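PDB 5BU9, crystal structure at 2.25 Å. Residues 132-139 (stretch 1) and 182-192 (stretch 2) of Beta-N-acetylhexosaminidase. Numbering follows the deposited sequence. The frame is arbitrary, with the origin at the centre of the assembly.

Stretch 1 (132-139) PVMDVVAS
Stretch 2, residues 182-192: VIKHFPGLGRV

The two stretches run side by side in the same direction. Pro132 CA lies 5.2 Å from Ile183 CA, Val133 CA 5.0 Å from Lys184 CA, Asp135 CA 4.7 Å from Gly188 CA, and Val137 CA 4.5 Å from Gly190 CA. Stretch 1 has no regular secondary structure but stays largely extended (Val133 -67/118, Asp135 -62/145, Val137 -90/147), broken at Met134 (-112/17). Stretch 2 is strand at Ile183 and Lys184 (-76/140, -147/155) and turns a corner at His185. Cis peptide bonds precede Pro132, His185 and Pro187.

A single beta bridge joins Val133 to Lys184. Lys184 N donates to Pro132 O at 3.3 Å, and Met134 N donates to Lys184 O at 2.7 Å, so Lys184 uses both its amide and its carbonyl. Proline, lacking an amide hydrogen, can still serve here because only its carbonyl is needed. CA-H...O contacts reinforce the bridge: Ile183 CA lies 3.4 Å from Pro132 O, and Val133 CA 3.4 Å from Lys184 O.

Beyond the bridge, the carboxylate of Asp135 organises the turn. Its CB points toward stretch 2, with chi1 m (-66°) and chi2 -47°. OD1 accepts from His185 N at 3.0 Å and from Leu189 N at 2.6 Å, while OD2 accepts from His185 ND1 at 2.8 Å, near the plane of the imidazole at its edge. A short acidic side chain thus gathers two backbone amides and a ring nitrogen. His185 (chi1 m, -43°; chi2 68°) brings its ring to the carboxylate, and its NE2 is bonded elsewhere in the structure. Gly188 N makes a weak hydrogen bond to His185 O at 2.7 Å.

Apolar contacts accompany the bridge, where buried hydrocarbon and selenium surfaces fill space without polar demands. Met134, present as selenomethionine (m, t, p), is flexible enough to place SE 3.4 Å from CG2 of branched Ile183 (p, t); Pro132 CD lies 4.0 Å from Ile183 CG2. Val133 (t) sets CG2 3.8 Å from Lys184 CE, meeting the aliphatic part of a lysine (p, t, t, t) whose NZ is hydrogen-bonded just beyond one of the stretches.

Gly188 is required by its own backbone, at 136/122, where a CB would jam against the preceding carbonyl O. Gly190 (-80/4) is required by its neighbour: a CB would sit 2.5 Å from Val136 O. Water 1 donates to Val136 O and accepts from Gly190 N, both at 2.9 Å; water 2 accepts from Ala138 N at 3.2 Å and donates to Gly190 O at 2.9 Å. Farther along, partly exposed Arg191 (m, t, p; chi4 175°) brings NH2 to 4.2 Å from Ala138 CB.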

# COMPACT_ATOMS: atom_id res chain seq x y z
N PRO A 132 4.75 5.99 5.22
CA PRO A 132 5.35 7.13 4.53
C PRO A 132 5.94 6.78 3.17
O PRO A 132 6.35 5.66 2.93
CB PRO A 132 6.45 7.57 5.49
CG PRO A 132 6.94 6.22 6.09
CD PRO A 132 5.70 5.38 6.19
N VAL A 133 5.98 7.78 2.29
CA VAL A 133 6.76 7.74 1.06
C VAL A 133 8.26 7.72 1.35
O VAL A 133 8.79 8.66 1.93
CB VAL A 133 6.42 8.94 0.17
CG1 VAL A 133 7.40 9.08 -0.95
CG2 VAL A 133 5.01 8.81 -0.37
N MSE A 134 8.95 6.66 0.95
CA MSE A 134 10.39 6.63 1.13
C MSE A 134 11.12 6.69 -0.21
O MSE A 134 12.30 6.36 -0.30
CB MSE A 134 10.80 5.39 1.91
CG MSE A 134 10.15 5.37 3.28
SE MSE A 134 11.03 4.17 4.52
CE MSE A 134 12.52 5.33 5.02
N ASP A 135 10.39 7.12 -1.24
CA ASP A 135 10.96 7.38 -2.54
C ASP A 135 11.97 8.49 -2.35
O ASP A 135 11.75 9.37 -1.54
CB ASP A 135 9.89 7.82 -3.55
CG ASP A 135 8.89 6.73 -3.87
OD1 ASP A 135 9.30 5.57 -4.14
OD2 ASP A 135 7.68 7.06 -3.86
N VAL A 136 13.07 8.45 -3.09
CA VAL A 136 14.04 9.54 -3.02
C VAL A 136 14.05 10.30 -4.33
O VAL A 136 14.24 9.69 -5.37
CB VAL A 136 15.44 9.02 -2.67
CG1 VAL A 136 16.41 10.14 -2.67
CG2 VAL A 136 15.42 8.38 -1.30
N VAL A 137 13.85 11.61 -4.29
CA VAL A 137 13.90 12.44 -5.48
C VAL A 137 15.36 12.90 -5.61
O VAL A 137 16.04 13.06 -4.61
CB VAL A 137 12.87 13.61 -5.40
CG1 VAL A 137 13.01 14.58 -6.54
CG2 VAL A 137 11.47 13.05 -5.42
N ALA A 138 15.86 13.08 -6.83
CA ALA A 138 17.31 13.26 -7.05
C ALA A 138 17.85 14.55 -6.46
O ALA A 138 18.95 14.57 -5.93
CB ALA A 138 17.64 13.22 -8.54
N SER A 139 17.05 15.62 -6.58
CA SER A 139 17.45 16.97 -6.18
C SER A 139 16.22 17.89 -6.20
O SER A 139 15.25 17.59 -6.89
CB SER A 139 18.52 17.52 -7.11
OG SER A 139 17.97 17.84 -8.38
N VAL A 182 2.85 1.60 5.68
CA VAL A 182 3.32 0.91 4.49
C VAL A 182 4.35 1.77 3.78
O VAL A 182 4.00 2.81 3.26
CB VAL A 182 2.16 0.61 3.56
CG1 VAL A 182 2.65 -0.14 2.32
CG2 VAL A 182 1.06 -0.17 4.33
N ILE A 183 5.63 1.40 3.78
CA ILE A 183 6.59 2.28 3.11
C ILE A 183 6.43 2.08 1.59
O ILE A 183 6.17 0.97 1.13
CB ILE A 183 8.04 2.03 3.60
CG1 ILE A 183 8.46 0.58 3.41
CG2 ILE A 183 8.16 2.36 5.09
CD1 ILE A 183 9.92 0.39 3.66
N LYS A 184 6.50 3.17 0.83
CA LYS A 184 6.17 3.10 -0.61
C LYS A 184 7.06 4.10 -1.39
O LYS A 184 7.57 5.05 -0.78
CB LYS A 184 4.69 3.39 -0.80
CG LYS A 184 4.24 4.81 -0.42
CD LYS A 184 2.72 4.87 -0.50
CE LYS A 184 2.20 6.28 -0.47
NZ LYS A 184 0.69 6.35 -0.44
N HIS A 185 7.32 3.90 -2.69
CA HIS A 185 6.89 2.76 -3.50
C HIS A 185 8.12 2.03 -4.03
O HIS A 185 8.81 2.54 -4.91
CB HIS A 185 6.04 3.22 -4.71
CG HIS A 185 5.02 4.27 -4.39
ND1 HIS A 185 5.36 5.56 -4.05
CD2 HIS A 185 3.66 4.23 -4.42
CE1 HIS A 185 4.26 6.26 -3.85
NE2 HIS A 185 3.21 5.49 -4.08
N PHE A 186 8.37 0.83 -3.54
CA PHE A 186 9.59 0.10 -3.84
C PHE A 186 9.62 -0.33 -5.31
O PHE A 186 8.62 -0.83 -5.83
CB PHE A 186 9.69 -1.12 -2.91
CG PHE A 186 10.98 -1.82 -2.99
CD1 PHE A 186 12.01 -1.47 -2.14
CD2 PHE A 186 11.18 -2.84 -3.90
CE1 PHE A 186 13.23 -2.11 -2.18
CE2 PHE A 186 12.43 -3.50 -3.95
CZ PHE A 186 13.44 -3.13 -3.10
N PRO A 187 10.77 -0.17 -5.98
CA PRO A 187 12.09 0.25 -5.46
C PRO A 187 12.38 1.75 -5.49
O PRO A 187 13.52 2.17 -5.23
CB PRO A 187 13.07 -0.50 -6.39
CG PRO A 187 12.33 -0.54 -7.73
CD PRO A 187 10.84 -0.68 -7.37
N GLY A 188 11.37 2.56 -5.78
CA GLY A 188 11.52 4.01 -5.78
C GLY A 188 10.85 4.67 -6.98
O GLY A 188 11.16 4.37 -8.12
N LEU A 189 9.92 5.58 -6.71
CA LEU A 189 9.14 6.23 -7.77
C LEU A 189 9.56 7.68 -7.95
O LEU A 189 8.94 8.41 -8.72
CB LEU A 189 7.66 6.14 -7.42
CG LEU A 189 6.58 6.00 -8.48
CD1 LEU A 189 7.01 5.05 -9.60
CD2 LEU A 189 5.31 5.48 -7.81
N GLY A 190 10.61 8.09 -7.25
CA GLY A 190 11.02 9.48 -7.29
C GLY A 190 11.84 9.88 -8.49
O GLY A 190 12.29 11.01 -8.57
N ARG A 191 12.05 8.96 -9.44
CA ARG A 191 12.90 9.29 -10.58
C ARG A 191 12.24 9.01 -11.95
O ARG A 191 12.85 9.27 -12.99
CB ARG A 191 14.23 8.54 -10.46
CG ARG A 191 14.89 8.74 -9.08
CD ARG A 191 16.37 8.29 -9.11
NE ARG A 191 17.13 9.18 -9.98
CZ ARG A 191 18.44 9.14 -10.17
NH1 ARG A 191 19.19 8.22 -9.55
NH2 ARG A 191 18.99 10.03 -10.99
N VAL A 192 11.00 8.53 -11.97
CA VAL A 192 10.29 8.42 -13.26
C VAL A 192 9.93 9.81 -13.76
O VAL A 192 9.77 10.74 -12.96
CB VAL A 192 9.02 7.56 -13.16
CG1 VAL A 192 9.37 6.07 -12.94
CG2 VAL A 192 8.12 8.10 -12.04
O HOH W 1 12.86 7.13 -5.73
O HOH W 2 14.35 12.70 -9.60